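Local coordinates for protein UTP--glucose-1-phosphate uridylyltransferase (Acinetobacter baumannii, PDB 6IKX) that catalyses the transfer of a uridylyl group from UTP to alpha-D-glucose 1-phosphate, giving UDP-alpha-D-glucose and diphosphate, at residues 2-8 against 123-129; 42-48 against 141-147; 50-54 against 115-120; 155-159 against 210-214. The protein carries 1 engineered substitution. All blocks are in the same frame, centred on the assembly; numbering follows the deposited sequence.

Overall arrangement
From the N terminus, strand 4-8 enters the central mixed sheet first, and interaction 1 pairs it with strand 125-128, closing a loop of 114 residues. Interaction 3 lies wholly within that loop and sets helix 117-120 on strand 50-55, the neighbour of strand 4-8. Interaction 2 crosses interaction 1 along the chain: the end of helix 35-44 falls inside the loop and meets the start of helix 142-153 beyond it, with I147 packing on I2; its own loop encloses interaction 3 as well. Interaction 4 follows in series, pairing strand 156-162 with strand 209-212. Since 209-212 also borders 125-128, interactions 1 and 4 carry one sheet across the GT-A-type nucleotidyltransferase fold.

Interaction 1: 2-8 against 123-129; sequences IKKAVLP and DDFAVLL
K4 to L7 run alongside F125 to L128 as neighbouring parallel strands of the central sheet in this GT-A-type nucleotidyltransferase fold. Three backbone bonds hold them in register: A126 N to K4 O, V6 N to A126 O (2.8 Å) and L128 N to V6 O. A5 and A126 form one bridge, with their CB atoms 4.2 Å apart on one face, where L128 CD2 closes over A5 CB. V6 and V127 form the next bridge on the other face. There the F125 ring, put between its own backbone N and carbonyl carbon by chi1 of 63°, lies obliquely to V6, whose CG2 comes within 3.9 Å of ring atom CD2. Helix 109-115 packs on this side through V113.

K4 sends its extended chain across D123 at about a right angle, CE lying 3.4 Å from D123 OD2. Its NZ stays beyond salt-bridge range of that carboxylate and is bonded to V119 O, although the nearby negative charge probably still helps to hold the ammonium. I2, in the loop before the strand, reaches across with CD1 to D124 CB at 3.6 Å, and helix 142-153 packs against it.

Toward the C-terminal ends, P8, which contacts UTP in other structures of this protein, puts CG against L129 CD2 (3.8 Å) and V127 CG1. Proline has no N-H to continue the ladder, and its CD instead rests on L128 O. The L7 and L128 side chains run abreast in one direction, with L7 CD2 packed tightly against L128 CB at 3.5 Å.

Interaction 2: 42-48 against 141-147; sequences EAVEAGI and NDLSRMI. With SO4 (sulfate ion), chain I.
A43 O accepts two backbone N-H groups, from A46 and I48, which arrive from opposite faces of its carbonyl plane. The I48 bond, together with G47 N to V44 O, makes the Schellman motif that ends helix 35-44, with G47 at positive phi as the C-prime residue. A46, in this turn, packs on the first turn of helix 142-153: its CB lies 3.6 Å from S144 N and 3.7 Å from S144 CB, and 3.8 Å from L143 CD2.

N141 joins the two helix ends with its amide. Its CG sits between its backbone N and carbonyl carbon (chi1 75°), folding the group back over the helix start. OD1 thus takes S144 N at 2.9 Å as an N-cap bond, almost in line with the side-chain C=O. The other amide atom, ND2, donates to E42 O at 2.9 Å, on a lone pair in the carbonyl plane, though the bond is bent at the hydrogen (142°).

Next to this polar link the contact is apolar. L143, with CG anti to its backbone N, carries CD2 to A43 CA as well as to A46, and I147 CD1 meets I48 CD1 at 4.3 Å. The E42 chain crosses that of L143 at about a right angle and passes N141 at a slant, CG near ND2, while its carboxylate is held by a salt bridge to R209. Farther round the helix, R145 NH1 bonds weakly, at the guanidinium edge, to a sulfate probably from the crystallisation liquor. One asparagine side chain thus serves both helix ends, accepting from the N terminus of one and donating to a C-terminal carbonyl of the other.

Interaction 3: 50-54 against 115-120; sequences QIILV and CAKSVV
I52 and V119 meet tip to tip in a contact that is almost wholly apolar and contains no hydrogen bond between the two segments. I52 does most of the touching. Its CG1 branch lies beside the backbone N (chi1 -49°) and extends to a CD1 that reaches V119 CG1 at 3.5 Å and V120 CG2 at 4.2 Å, while CG2, on the other branch, rests on A116 CB at 4.0 Å. V54 straddles the start of the helix with its two methyls: CG1 meets C115 CB at 3.8 Å and CG2 meets A116 CB.

The polar share is small. The amide end of Q50 crosses V119 obliquely, and NE2 comes to 4.1 Å from CG1 by packing alone. A116 occupies the N-cap position of the helix, and V120 N bonds back to A116 O at 2.9 Å.

Helix 117-120 in this way covers one face of strand 50-55, which lies between strands 4-8 and 97-102 in the sheet. V6 of strand 4-8 also touches V54, A116 and V120, while V119 and S118 reach on to I99 and Q50 of a second subunit.

Interaction 4: 155-159 against 210-214; sequences AAQIM and YVLPA
I158 and Y210 face each other as a non-hydrogen-bonded pair where strands 156-162 and 209-212 run antiparallel in the central mixed sheet of this nucleotidyltransferase. The neighbouring pair, Q157 with V211, is the hydrogen-bonded one: Q157 N gives to V211 O at 3.0 Å, nearly straight (169°), and V211 N gives back to Q157 O at 3.1 Å.

Followed outward, Y210 begins with CB, 3.9 Å from Q157 O and pointing to the sheet face that also carries I158. With CG beside the backbone N and anti to the carbonyl carbon, chi1 of -50° then sets where on that face the ring lies, its CD2 side next to I158. CD2 is 3.7 Å from I158 CG1 and CE2 3.9 Å from the same atom, an oblique approach. Beyond CE2 the tip leaves strand 156-162, and the side chain packs near V206, a residue that binds UDP-glucose in other structures of this protein, and on L233 of helix 233-240.

At the other end, A156 continues the apolar contact with CB 4.1 Å from P213 CD and, more loosely, near L212 CD2. Helix 142-153 covers the opposite face, where Q157 touches M146 and R149, and V211 touches Y150. There the Q157 side chain curls away from strand 209-212, its amide fixed by E247 and S185 as well as by its own segment. Within that segment NE2 reaches back to A155 O at 2.7 Å, the acceptor close to the amide plane of Q157 but the donor well above the plane of the A155 carbonyl.

Interaction 1: 2-8 against 123-129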
# COMPACT_ATOMS: atom_id res chain seq x y z
N ILE A 2 10.63 28.63 -16.89
CA ILE A 2 9.82 27.91 -15.84
C ILE A 2 9.81 26.41 -16.16
O ILE A 2 9.10 26.02 -17.11
CB ILE A 2 8.39 28.46 -15.71
CG1 ILE A 2 8.34 29.97 -15.45
CG2 ILE A 2 7.60 27.68 -14.65
CD1 ILE A 2 9.07 30.47 -14.21
N LYS A 3 10.54 25.61 -15.36
CA LYS A 3 10.73 24.15 -15.57
C LYS A 3 10.08 23.31 -14.45
O LYS A 3 9.97 22.07 -14.64
CB LYS A 3 12.23 23.83 -15.67
CG LYS A 3 13.01 24.55 -16.77
CD LYS A 3 12.67 24.12 -18.20
CE LYS A 3 11.68 25.03 -18.90
NZ LYS A 3 12.00 25.24 -20.33
N LYS A 4 9.74 23.91 -13.31
CA LYS A 4 9.15 23.24 -12.12
C LYS A 4 7.66 23.60 -11.90
O LYS A 4 7.26 24.73 -12.12
CB LYS A 4 9.94 23.62 -10.88
CG LYS A 4 11.41 23.38 -11.03
CD LYS A 4 12.15 23.61 -9.77
CE LYS A 4 13.58 23.17 -9.93
NZ LYS A 4 14.17 22.95 -8.60
N ALA A 5 6.87 22.63 -11.45
CA ALA A 5 5.46 22.80 -11.07
C ALA A 5 5.20 21.99 -9.80
O ALA A 5 5.58 20.82 -9.78
CB ALA A 5 4.53 22.39 -12.19
N VAL A 6 4.55 22.61 -8.83
CA VAL A 6 4.08 21.97 -7.57
C VAL A 6 2.61 21.56 -7.76
O VAL A 6 1.83 22.44 -8.14
CB VAL A 6 4.28 22.93 -6.40
CG1 VAL A 6 3.61 22.40 -5.13
CG2 VAL A 6 5.77 23.18 -6.20
N LEU A 7 2.30 20.25 -7.70
CA LEU A 7 0.89 19.78 -7.74
C LEU A 7 0.54 19.38 -6.33
O LEU A 7 1.06 18.38 -5.83
CB LEU A 7 0.67 18.57 -8.64
CG LEU A 7 1.16 18.62 -10.08
CD1 LEU A 7 0.17 17.92 -11.01
CD2 LEU A 7 1.48 20.03 -10.54
N PRO A 8 -0.25 20.17 -5.59
CA PRO A 8 -0.52 19.86 -4.18
C PRO A 8 -1.66 18.84 -4.17
O PRO A 8 -2.70 19.24 -4.54
CB PRO A 8 -0.93 21.21 -3.56
CG PRO A 8 -0.68 22.21 -4.67
CD PRO A 8 -0.86 21.44 -5.97
N ASP A 123 14.50 28.52 -7.80
CA ASP A 123 13.73 28.59 -9.09
C ASP A 123 12.36 29.26 -8.92
O ASP A 123 11.78 29.23 -7.83
CB ASP A 123 13.49 27.21 -9.71
CG ASP A 123 14.68 26.66 -10.47
OD1 ASP A 123 15.80 26.91 -10.02
OD2 ASP A 123 14.47 26.00 -11.52
N ASP A 124 11.87 29.85 -10.00
CA ASP A 124 10.49 30.38 -10.16
C ASP A 124 9.65 29.19 -10.62
O ASP A 124 10.24 28.26 -11.16
CB ASP A 124 10.52 31.61 -11.08
CG ASP A 124 10.91 32.91 -10.38
OD1 ASP A 124 11.51 32.84 -9.26
OD2 ASP A 124 10.56 34.01 -10.91
N PHE A 125 8.37 29.09 -10.30
CA PHE A 125 7.68 27.78 -10.43
C PHE A 125 6.18 27.93 -10.61
O PHE A 125 5.61 28.97 -10.31
CB PHE A 125 8.00 26.88 -9.25
CG PHE A 125 7.51 27.42 -7.93
CD1 PHE A 125 8.17 28.44 -7.29
CD2 PHE A 125 6.36 26.90 -7.36
CE1 PHE A 125 7.71 28.92 -6.07
CE2 PHE A 125 5.91 27.37 -6.13
CZ PHE A 125 6.58 28.38 -5.49
N ALA A 126 5.55 26.92 -11.18
CA ALA A 126 4.10 26.94 -11.37
C ALA A 126 3.44 26.13 -10.23
O ALA A 126 4.13 25.31 -9.63
CB ALA A 126 3.78 26.46 -12.77
N VAL A 127 2.17 26.42 -9.91
CA VAL A 127 1.32 25.59 -9.01
C VAL A 127 0.09 25.18 -9.82
O VAL A 127 -0.50 26.06 -10.47
CB VAL A 127 0.91 26.34 -7.73
CG1 VAL A 127 -0.05 25.52 -6.89
CG2 VAL A 127 2.12 26.79 -6.91
N LEU A 128 -0.17 23.89 -9.90
CA LEU A 128 -1.37 23.31 -10.57
C LEU A 128 -2.20 22.68 -9.45
O LEU A 128 -1.66 21.75 -8.81
CB LEU A 128 -1.04 22.21 -11.61
CG LEU A 128 -0.18 22.52 -12.85
CD1 LEU A 128 -1.03 22.63 -14.12
CD2 LEU A 128 0.72 23.73 -12.67
N LEU A 129 -3.39 23.19 -9.18
CA LEU A 129 -4.38 22.48 -8.32
C LEU A 129 -5.05 21.44 -9.22
O LEU A 129 -5.76 21.76 -10.16
CB LEU A 129 -5.40 23.44 -7.73
CG LEU A 129 -4.89 24.53 -6.78
CD1 LEU A 129 -5.94 24.83 -5.73
CD2 LEU A 129 -3.59 24.15 -6.08

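Interaction 2: 42-48 against 141-147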
# COMPACT_ATOMS: atom_id res chain seq x y z
N GLU A 42 -1.11 18.83 -19.23
CA GLU A 42 -1.19 20.32 -19.36
C GLU A 42 0.16 20.95 -18.98
O GLU A 42 0.63 21.83 -19.72
CB GLU A 42 -2.39 20.81 -18.52
CG GLU A 42 -2.53 22.34 -18.36
CD GLU A 42 -3.54 22.77 -17.28
OE1 GLU A 42 -3.68 24.00 -17.02
OE2 GLU A 42 -4.22 21.87 -16.70
N ALA A 43 0.77 20.54 -17.87
CA ALA A 43 2.05 21.07 -17.35
C ALA A 43 3.18 20.85 -18.38
O ALA A 43 3.95 21.81 -18.71
CB ALA A 43 2.39 20.38 -16.06
N VAL A 44 3.31 19.60 -18.80
CA VAL A 44 4.39 19.09 -19.68
C VAL A 44 4.32 19.84 -21.01
O VAL A 44 5.38 20.24 -21.53
CB VAL A 44 4.28 17.56 -19.80
CG1 VAL A 44 4.98 17.05 -21.06
CG2 VAL A 44 4.85 16.86 -18.56
N GLU A 45 3.11 20.09 -21.49
CA GLU A 45 2.83 20.81 -22.77
C GLU A 45 2.93 22.33 -22.62
O GLU A 45 2.66 23.02 -23.62
CB GLU A 45 1.46 20.40 -23.31
CG GLU A 45 1.55 19.22 -24.26
CD GLU A 45 0.27 18.44 -24.39
OE1 GLU A 45 -0.78 19.08 -24.30
OE2 GLU A 45 0.32 17.20 -24.55
N ALA A 46 3.31 22.85 -21.44
CA ALA A 46 3.71 24.25 -21.22
C ALA A 46 5.19 24.32 -20.85
O ALA A 46 5.67 25.38 -20.36
CB ALA A 46 2.83 24.83 -20.15
N GLY A 47 5.90 23.21 -21.08
CA GLY A 47 7.36 23.08 -20.97
C GLY A 47 7.79 22.72 -19.56
O GLY A 47 9.00 22.88 -19.29
N ILE A 48 6.89 22.24 -18.70
CA ILE A 48 7.33 21.78 -17.35
C ILE A 48 8.11 20.48 -17.53
O ILE A 48 7.74 19.64 -18.39
CB ILE A 48 6.15 21.64 -16.35
CG1 ILE A 48 5.42 22.97 -16.14
CG2 ILE A 48 6.62 21.03 -15.01
CD1 ILE A 48 6.28 24.05 -15.52
N ASN A 141 -2.03 26.04 -24.68
CA ASN A 141 -2.81 25.98 -23.41
C ASN A 141 -2.57 27.27 -22.63
O ASN A 141 -1.53 27.94 -22.88
CB ASN A 141 -2.61 24.64 -22.67
CG ASN A 141 -1.30 24.46 -21.96
OD1 ASN A 141 -0.63 25.43 -21.60
ND2 ASN A 141 -0.96 23.20 -21.70
N ASP A 142 -3.55 27.68 -21.82
CA ASP A 142 -3.48 28.84 -20.90
C ASP A 142 -2.23 28.78 -20.01
O ASP A 142 -1.69 29.83 -19.71
CB ASP A 142 -4.73 28.93 -20.02
CG ASP A 142 -6.00 29.30 -20.77
OD1 ASP A 142 -5.98 30.33 -21.47
OD2 ASP A 142 -7.01 28.57 -20.62
N LEU A 143 -1.78 27.62 -19.54
CA LEU A 143 -0.63 27.61 -18.60
C LEU A 143 0.61 28.14 -19.32
O LEU A 143 1.44 28.82 -18.69
CB LEU A 143 -0.35 26.22 -18.04
CG LEU A 143 0.86 26.21 -17.10
CD1 LEU A 143 0.60 27.05 -15.86
CD2 LEU A 143 1.23 24.80 -16.70
N SER A 144 0.76 27.78 -20.60
CA SER A 144 1.92 28.19 -21.43
C SER A 144 1.81 29.69 -21.72
O SER A 144 2.80 30.41 -21.53
CB SER A 144 1.97 27.34 -22.66
OG SER A 144 2.28 28.11 -23.79
N ARG A 145 0.63 30.16 -22.15
CA ARG A 145 0.40 31.61 -22.34
C ARG A 145 0.82 32.34 -21.08
O ARG A 145 1.57 33.32 -21.18
CB ARG A 145 -1.07 31.92 -22.56
CG ARG A 145 -1.50 31.81 -24.01
CD ARG A 145 -2.99 31.60 -24.02
NE ARG A 145 -3.26 30.64 -25.05
CZ ARG A 145 -3.44 30.95 -26.32
NH1 ARG A 145 -3.39 32.21 -26.70
NH2 ARG A 145 -3.67 29.99 -27.19
N MET A 146 0.31 31.89 -19.94
CA MET A 146 0.49 32.53 -18.62
C MET A 146 1.96 32.49 -18.18
O MET A 146 2.40 33.48 -17.61
CB MET A 146 -0.42 31.88 -17.58
CG MET A 146 -0.23 32.45 -16.20
SD MET A 146 -1.59 32.06 -15.10
CE MET A 146 -0.86 30.75 -14.12
N ILE A 147 2.70 31.40 -18.41
CA ILE A 147 4.17 31.29 -18.07
C ILE A 147 4.93 32.34 -18.90
O ILE A 147 5.79 33.08 -18.34
CB ILE A 147 4.70 29.84 -18.26
CG1 ILE A 147 4.13 28.91 -17.17
CG2 ILE A 147 6.23 29.78 -18.28
CD1 ILE A 147 4.32 27.43 -17.42
S SO4 I . -4.85 32.77 -30.60
O1 SO4 I . -3.67 32.13 -30.09
O2 SO4 I . -4.75 32.87 -32.03
O3 SO4 I . -4.95 34.10 -30.05
O4 SO4 I . -6.03 32.01 -30.25

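Interaction 3: 50-54 against 115-120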
# COMPACT_ATOMS: atom_id res chain seq x y z
N GLN A 50 9.87 19.06 -14.33
CA GLN A 50 9.91 18.49 -12.97
C GLN A 50 8.53 18.69 -12.33
O GLN A 50 8.16 19.89 -12.02
CB GLN A 50 11.00 19.15 -12.12
CG GLN A 50 11.36 18.34 -10.87
CD GLN A 50 12.34 19.06 -9.97
OE1 GLN A 50 12.30 20.28 -9.79
NE2 GLN A 50 13.24 18.30 -9.39
N ILE A 51 7.78 17.57 -12.20
CA ILE A 51 6.45 17.49 -11.54
C ILE A 51 6.71 17.24 -10.06
O ILE A 51 7.30 16.21 -9.72
CB ILE A 51 5.57 16.42 -12.21
CG1 ILE A 51 5.19 16.83 -13.64
CG2 ILE A 51 4.31 16.12 -11.38
CD1 ILE A 51 4.48 18.17 -13.71
N ILE A 52 6.39 18.20 -9.20
CA ILE A 52 6.64 18.09 -7.73
C ILE A 52 5.30 17.82 -7.06
O ILE A 52 4.55 18.79 -6.86
CB ILE A 52 7.32 19.35 -7.19
CG1 ILE A 52 8.53 19.73 -8.06
CG2 ILE A 52 7.71 19.17 -5.72
CD1 ILE A 52 9.20 21.03 -7.68
N LEU A 53 4.99 16.54 -6.79
CA LEU A 53 3.72 16.13 -6.11
C LEU A 53 3.88 16.38 -4.60
O LEU A 53 4.78 15.77 -4.01
CB LEU A 53 3.48 14.62 -6.35
CG LEU A 53 3.34 14.15 -7.79
CD1 LEU A 53 3.15 12.66 -7.85
CD2 LEU A 53 2.19 14.83 -8.48
N VAL A 54 3.08 17.24 -3.98
CA VAL A 54 3.05 17.35 -2.49
C VAL A 54 1.98 16.37 -2.03
O VAL A 54 0.79 16.61 -2.34
CB VAL A 54 2.79 18.78 -2.00
CG1 VAL A 54 2.92 18.90 -0.50
CG2 VAL A 54 3.74 19.76 -2.64
N CYS A 115 5.90 23.05 1.70
CA CYS A 115 6.46 21.67 1.80
C CYS A 115 7.41 21.39 0.63
O CYS A 115 8.38 20.70 0.83
CB CYS A 115 5.38 20.60 1.83
SG CYS A 115 4.37 20.59 3.33
N ALA A 116 7.19 22.00 -0.52
CA ALA A 116 8.07 21.84 -1.70
C ALA A 116 9.24 22.84 -1.70
O ALA A 116 9.82 23.02 -2.76
CB ALA A 116 7.25 22.00 -2.95
N LYS A 117 9.61 23.45 -0.59
CA LYS A 117 10.60 24.57 -0.65
C LYS A 117 11.95 24.03 -1.12
O LYS A 117 12.53 24.60 -2.05
CB LYS A 117 10.71 25.25 0.72
CG LYS A 117 11.93 26.13 0.90
CD LYS A 117 11.90 26.89 2.19
CE LYS A 117 13.27 27.38 2.61
NZ LYS A 117 13.25 27.82 4.03
N SER A 118 12.43 22.98 -0.46
CA SER A 118 13.74 22.32 -0.69
C SER A 118 13.87 21.91 -2.15
O SER A 118 14.94 22.10 -2.71
CB SER A 118 13.88 21.11 0.20
OG SER A 118 12.92 20.14 -0.17
N VAL A 119 12.80 21.40 -2.73
CA VAL A 119 12.79 20.94 -4.14
C VAL A 119 12.70 22.17 -5.03
O VAL A 119 13.33 22.14 -6.08
CB VAL A 119 11.67 19.91 -4.38
CG1 VAL A 119 11.67 19.36 -5.79
CG2 VAL A 119 11.80 18.78 -3.39
N VAL A 120 11.97 23.22 -4.66
CA VAL A 120 11.87 24.42 -5.57
C VAL A 120 13.20 25.23 -5.57
O VAL A 120 13.56 25.84 -6.64
CB VAL A 120 10.68 25.32 -5.20
CG1 VAL A 120 10.83 26.72 -5.81
CG2 VAL A 120 9.37 24.67 -5.61

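Interaction 4: 155-159 against 210-214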
# COMPACT_ATOMS: atom_id res chain seq x y z
N ALA A 155 6.29 39.47 -13.30
CA ALA A 155 5.15 39.66 -12.37
C ALA A 155 4.44 38.32 -12.13
O ALA A 155 4.14 37.62 -13.13
CB ALA A 155 4.17 40.64 -12.96
N ALA A 156 4.13 38.01 -10.88
CA ALA A 156 3.43 36.76 -10.52
C ALA A 156 2.11 36.74 -11.29
O ALA A 156 1.58 37.82 -11.59
CB ALA A 156 3.25 36.63 -9.04
N GLN A 157 1.67 35.55 -11.69
CA GLN A 157 0.44 35.33 -12.47
C GLN A 157 -0.52 34.48 -11.62
O GLN A 157 -0.07 33.47 -10.99
CB GLN A 157 0.79 34.68 -13.82
CG GLN A 157 1.81 35.47 -14.64
CD GLN A 157 1.30 36.80 -15.17
OE1 GLN A 157 0.23 36.89 -15.81
NE2 GLN A 157 2.05 37.86 -14.90
N ILE A 158 -1.76 34.94 -11.55
CA ILE A 158 -2.92 34.19 -10.99
C ILE A 158 -3.91 33.97 -12.14
O ILE A 158 -4.45 34.95 -12.70
CB ILE A 158 -3.54 34.92 -9.79
CG1 ILE A 158 -2.71 34.76 -8.52
CG2 ILE A 158 -4.95 34.46 -9.54
CD1 ILE A 158 -1.39 35.48 -8.51
N MET A 159 -4.12 32.72 -12.54
CA MET A 159 -5.10 32.43 -13.61
C MET A 159 -6.52 32.68 -13.05
O MET A 159 -6.77 32.29 -11.89
CB MET A 159 -4.95 31.00 -14.15
CG MET A 159 -5.84 30.71 -15.36
SD MET A 159 -5.63 29.10 -16.13
CE MET A 159 -3.86 29.11 -16.44
N TYR A 210 -1.07 29.05 -11.00
CA TYR A 210 -0.18 30.13 -10.52
C TYR A 210 1.20 29.95 -11.15
O TYR A 210 1.65 28.81 -11.38
CB TYR A 210 -0.09 30.16 -8.99
CG TYR A 210 -1.40 30.13 -8.25
CD1 TYR A 210 -2.18 28.98 -8.18
CD2 TYR A 210 -1.85 31.25 -7.58
CE1 TYR A 210 -3.39 28.96 -7.49
CE2 TYR A 210 -3.04 31.24 -6.86
CZ TYR A 210 -3.80 30.09 -6.80
OH TYR A 210 -4.95 30.09 -6.09
N VAL A 211 1.85 31.07 -11.43
CA VAL A 211 3.33 31.14 -11.60
C VAL A 211 3.79 32.18 -10.58
O VAL A 211 3.22 33.24 -10.58
CB VAL A 211 3.70 31.52 -13.03
CG1 VAL A 211 5.19 31.39 -13.26
CG2 VAL A 211 2.89 30.70 -14.02
N LEU A 212 4.72 31.80 -9.72
CA LEU A 212 5.15 32.54 -8.51
C LEU A 212 6.67 32.53 -8.49
O LEU A 212 7.30 31.61 -9.00
CB LEU A 212 4.64 31.86 -7.24
CG LEU A 212 3.16 31.52 -7.17
CD1 LEU A 212 2.89 30.61 -5.99
CD2 LEU A 212 2.30 32.77 -7.07
N PRO A 213 7.29 33.56 -7.91
CA PRO A 213 8.72 33.52 -7.62
C PRO A 213 9.02 32.69 -6.37
O PRO A 213 8.14 32.47 -5.60
CB PRO A 213 9.05 35.01 -7.41
CG PRO A 213 7.78 35.59 -6.84
CD PRO A 213 6.69 34.86 -7.59
N ALA A 214 10.27 32.30 -6.21
CA ALA A 214 10.79 31.46 -5.11
C ALA A 214 10.69 32.22 -3.80
O ALA A 214 10.62 31.56 -2.75
CB ALA A 214 12.22 31.08 -5.40